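Local coordinates for protein L-glyceraldehyde 3-phosphate reductase (Clostridium beijerinckii, PDB 6HG6) that probably reduces aldehydes such as furfural and methylglyoxal with NADPH, as an aldo-keto reductase built on a TIM barrel, at residues T58-A63 with D90-S95. Sequence-based numbering, arbitrary orientation.
Sequences THFDLA and DELLIS. With NDP (NADPH dihydro-nicotinamide-adenine-dinucleotide phosphate), chain B.
His-59 turns its ring back onto the neighbouring strand, where ND1 donates to the carbonyl oxygen of Leu-93 at 2.9 Å. With CG anti to the backbone N (chi1 175°), the ring meets this oxygen edge-on and exactly in its own plane; the N-H...O angle is 177°, nearly linear, although the donor sits above the Leu-93 carbonyl plane. This straight, in-plane bond restrains the turn of the imidazole. Phe-60 N bonds to the same Leu-93 O nearly end-on to the carbonyl, so the oxygen takes two donors from different directions. Along the same face, CE1 of His-59 lies 3.7 Å from Ser-95 OG. This hydroxyl, held between the backbone N and carbonyl carbon of its own residue (chi1 62°), donates to Asp-61 OD1 at 2.6 Å, meeting the carboxylate from above its plane. The other carboxylate oxygen, OD2, accepts from the ribose hydroxyl O2D of NADPH at 2.6 Å and forms a salt bridge with Lys-97. Ser-95 thus stands in the second shell, consistent with positioning the carboxylate that binds the NADPH ribose. On the face of Phe-60 and Ile-94 the contact is apolar: Leu-92 CD2 reaches the rim of the Phe-60 ring, 3.8 Å from CE1, while Leu-62 CD1 lies alongside Ile-94 CG2, 4.1 Å away. The strands run parallel, stitched further by Leu-93 N to Thr-58 O (2.7 Å) and Ser-95 N to Phe-60 O. They are adjacent staves of the eight-stranded barrel, joined through helix 72-85 in a beta-alpha-beta unit and flanked by strands 28-31 and 132-137; Phe-60 and Leu-92 pack outward against helix 42-54, and Pro-26 and Leu-25 of strand 24-26 touch His-59 and Leu-93 respectively.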
loop_
_atom_site.group_PDB
_atom_site.type_symbol
_atom_site.label_atom_id
_atom_site.label_comp_id
_atom_site.label_asym_id
_atom_site.label_seq_id
_atom_site.Cartn_x
_atom_site.Cartn_y
_atom_site.Cartn_z
ATOM N N THR A 58 -8.802 4.978 -6.032
ATOM C CA THR A 58 -8.676 6.404 -5.690
ATOM C C THR A 58 -7.402 6.654 -4.902
ATOM O O THR A 58 -7.172 7.838 -4.514
ATOM C CB THR A 58 -9.898 6.837 -4.883
ATOM O OG1 THR A 58 -10.028 5.990 -3.734
ATOM C CG2 THR A 58 -11.137 6.776 -5.721
ATOM N N HIS A 59 -6.694 5.604 -4.535
ATOM C CA HIS A 59 -5.517 5.735 -3.656
ATOM C C HIS A 59 -4.265 5.338 -4.420
ATOM O O HIS A 59 -4.208 4.207 -4.926
ATOM C CB HIS A 59 -5.725 4.971 -2.369
ATOM C CG HIS A 59 -4.525 4.968 -1.504
ATOM N ND1 HIS A 59 -3.693 6.103 -1.405
ATOM C CD2 HIS A 59 -4.025 4.044 -0.656
ATOM C CE1 HIS A 59 -2.711 5.813 -0.554
ATOM N NE2 HIS A 59 -2.910 4.584 -0.055
ATOM N N PHE A 60 -3.351 6.297 -4.536
ATOM C CA PHE A 60 -2.013 6.160 -5.133
ATOM C C PHE A 60 -0.999 6.260 -4.003
ATOM O O PHE A 60 -0.966 7.280 -3.286
ATOM C CB PHE A 60 -1.789 7.194 -6.240
ATOM C CG PHE A 60 -2.671 6.930 -7.426
ATOM C CD1 PHE A 60 -3.949 7.450 -7.458
ATOM C CD2 PHE A 60 -2.271 6.106 -8.462
ATOM C CE1 PHE A 60 -4.794 7.178 -8.521
ATOM C CE2 PHE A 60 -3.116 5.824 -9.527
ATOM C CZ PHE A 60 -4.373 6.378 -9.567
ATOM N N ASP A 61 -0.193 5.214 -3.868
ATOM C CA ASP A 61 0.791 5.104 -2.764
ATOM C C ASP A 61 2.190 5.319 -3.321
ATOM O O ASP A 61 2.612 4.623 -4.254
ATOM C CB ASP A 61 0.675 3.739 -2.076
ATOM C CG ASP A 61 1.602 3.579 -0.896
ATOM O OD1 ASP A 61 1.361 4.240 0.163
ATOM O OD2 ASP A 61 2.656 2.909 -1.104
ATOM N N LEU A 62 2.878 6.288 -2.753
ATOM C CA LEU A 62 4.277 6.596 -3.070
ATOM C C LEU A 62 5.098 6.591 -1.797
ATOM O O LEU A 62 4.568 6.391 -0.679
ATOM C CB LEU A 62 4.329 7.955 -3.758
ATOM C CG LEU A 62 3.663 7.968 -5.117
ATOM C CD1 LEU A 62 2.225 8.481 -4.967
ATOM C CD2 LEU A 62 4.458 8.814 -6.063
ATOM N N ALA A 63 6.389 6.765 -1.988
ATOM C CA ALA A 63 7.382 6.956 -0.932
ATOM C C ALA A 63 8.453 7.828 -1.574
ATOM O O ALA A 63 8.616 7.832 -2.826
ATOM C CB ALA A 63 8.011 5.675 -0.428
ATOM N N ASP A 90 -9.001 16.164 -5.570
ATOM C CA ASP A 90 -9.825 16.030 -4.342
ATOM C C ASP A 90 -10.563 14.677 -4.320
ATOM O O ASP A 90 -11.242 14.392 -3.360
ATOM C CB ASP A 90 -10.721 17.246 -4.195
ATOM C CG ASP A 90 -9.950 18.500 -3.841
ATOM O OD1 ASP A 90 -8.773 18.409 -3.486
ATOM O OD2 ASP A 90 -10.568 19.587 -3.950
ATOM N N GLU A 91 -10.489 13.915 -5.397
ATOM C CA GLU A 91 -11.015 12.548 -5.458
ATOM C C GLU A 91 -9.895 11.550 -5.201
ATOM O O GLU A 91 -10.203 10.339 -5.273
ATOM C CB GLU A 91 -11.651 12.326 -6.817
ATOM C CG GLU A 91 -13.002 12.974 -6.942
ATOM C CD GLU A 91 -13.554 12.901 -8.347
ATOM O OE1 GLU A 91 -13.867 11.796 -8.797
ATOM O OE2 GLU A 91 -13.609 13.971 -8.989
ATOM N N LEU A 92 -8.660 11.991 -4.974
ATOM C CA LEU A 92 -7.537 11.038 -4.826
ATOM C C LEU A 92 -6.997 11.068 -3.416
ATOM O O LEU A 92 -6.987 12.113 -2.805
ATOM C CB LEU A 92 -6.416 11.382 -5.802
ATOM C CG LEU A 92 -6.786 11.325 -7.271
ATOM C CD1 LEU A 92 -5.616 11.761 -8.128
ATOM C CD2 LEU A 92 -7.267 9.947 -7.670
ATOM N N LEU A 93 -6.528 9.937 -2.937
ATOM C CA LEU A 93 -5.703 9.893 -1.724
ATOM C C LEU A 93 -4.288 9.591 -2.181
ATOM O O LEU A 93 -4.036 8.540 -2.851
ATOM C CB LEU A 93 -6.100 8.823 -0.716
ATOM C CG LEU A 93 -7.455 8.955 -0.096
ATOM C CD1 LEU A 93 -7.639 7.831 0.924
ATOM C CD2 LEU A 93 -7.670 10.332 0.492
ATOM N N ILE A 94 -3.397 10.518 -1.897
ATOM C CA ILE A 94 -1.984 10.395 -2.260
ATOM C C ILE A 94 -1.182 10.278 -0.980
ATOM O O ILE A 94 -1.353 11.093 -0.059
ATOM C CB ILE A 94 -1.559 11.597 -3.104
ATOM C CG1 ILE A 94 -2.446 11.740 -4.344
ATOM C CG2 ILE A 94 -0.082 11.455 -3.426
ATOM C CD1 ILE A 94 -2.329 13.084 -5.025
ATOM N N SER A 95 -0.337 9.278 -0.905
ATOM C CA SER A 95 0.537 9.120 0.268
ATOM C C SER A 95 1.997 9.353 -0.135
ATOM O O SER A 95 2.380 9.162 -1.309
ATOM C CB SER A 95 0.409 7.763 0.868
ATOM O OG SER A 95 0.821 6.790 -0.104
HETATM P PA NDP B . 2.254 -7.023 -5.754
HETATM O O1A NDP B . 2.634 -8.068 -4.759
HETATM O O2A NDP B . 0.845 -6.686 -6.127
HETATM O O5B NDP B . 3.120 -7.213 -7.096
HETATM C C5B NDP B . 2.904 -6.315 -8.216
HETATM C C4B NDP B . 3.506 -6.914 -9.460
HETATM O O4B NDP B . 2.925 -8.230 -9.654
HETATM C C3B NDP B . 3.257 -6.168 -10.779
HETATM O O3B NDP B . 4.232 -5.167 -11.059
HETATM C C2B NDP B . 3.329 -7.312 -11.781
HETATM O O2B NDP B . 4.709 -7.599 -11.992
HETATM C C1B NDP B . 2.667 -8.453 -11.019
HETATM N N9A NDP B . 1.220 -8.558 -11.167
HETATM C C8A NDP B . 0.267 -7.673 -10.725
HETATM N N7A NDP B . -0.960 -8.070 -10.955
HETATM C C5A NDP B . -0.811 -9.296 -11.587
HETATM C C6A NDP B . -1.745 -10.226 -12.085
HETATM N N6A NDP B . -3.062 -10.054 -12.019
HETATM N N1A NDP B . -1.260 -11.361 -12.652
HETATM C C2A NDP B . 0.068 -11.527 -12.713
HETATM N N3A NDP B . 1.037 -10.727 -12.272
HETATM C C4A NDP B . 0.529 -9.615 -11.712
HETATM O O3 NDP B . 2.814 -5.610 -5.200
HETATM P PN NDP B . 4.259 -4.939 -5.044
HETATM O O1N NDP B . 4.600 -4.320 -6.359
HETATM O O2N NDP B . 5.227 -5.867 -4.384
HETATM O O5D NDP B . 3.905 -3.768 -3.993
HETATM C C5D NDP B . 2.711 -2.981 -4.239
HETATM C C4D NDP B . 2.868 -1.628 -3.587
HETATM O O4D NDP B . 3.030 -1.801 -2.167
HETATM C C3D NDP B . 4.102 -0.819 -3.978
HETATM O O3D NDP B . 3.917 -0.205 -5.245
HETATM C C2D NDP B . 4.158 0.165 -2.802
HETATM O O2D NDP B . 3.227 1.198 -2.989
HETATM C C1D NDP B . 3.762 -0.715 -1.621
HETATM N N1N NDP B . 4.941 -1.243 -0.888
HETATM C C2N NDP B . 5.217 -0.785 0.377
HETATM C C3N NDP B . 6.415 -1.012 0.997
HETATM C C7N NDP B . 6.638 -0.467 2.383
HETATM O O7N NDP B . 5.795 0.278 2.918
HETATM N N7N NDP B . 7.781 -0.798 2.982
HETATM C C4N NDP B . 7.444 -1.807 0.241
HETATM C C5N NDP B . 6.969 -2.420 -1.018
HETATM C C6N NDP B . 5.759 -2.189 -1.477
HETATM P P2B NDP B . 5.135 -8.150 -13.450
HETATM O O1X NDP B . 4.214 -7.680 -14.558
HETATM O O2X NDP B . 6.553 -7.633 -13.637
HETATM O O3X NDP B . 5.080 -9.657 -13.248
#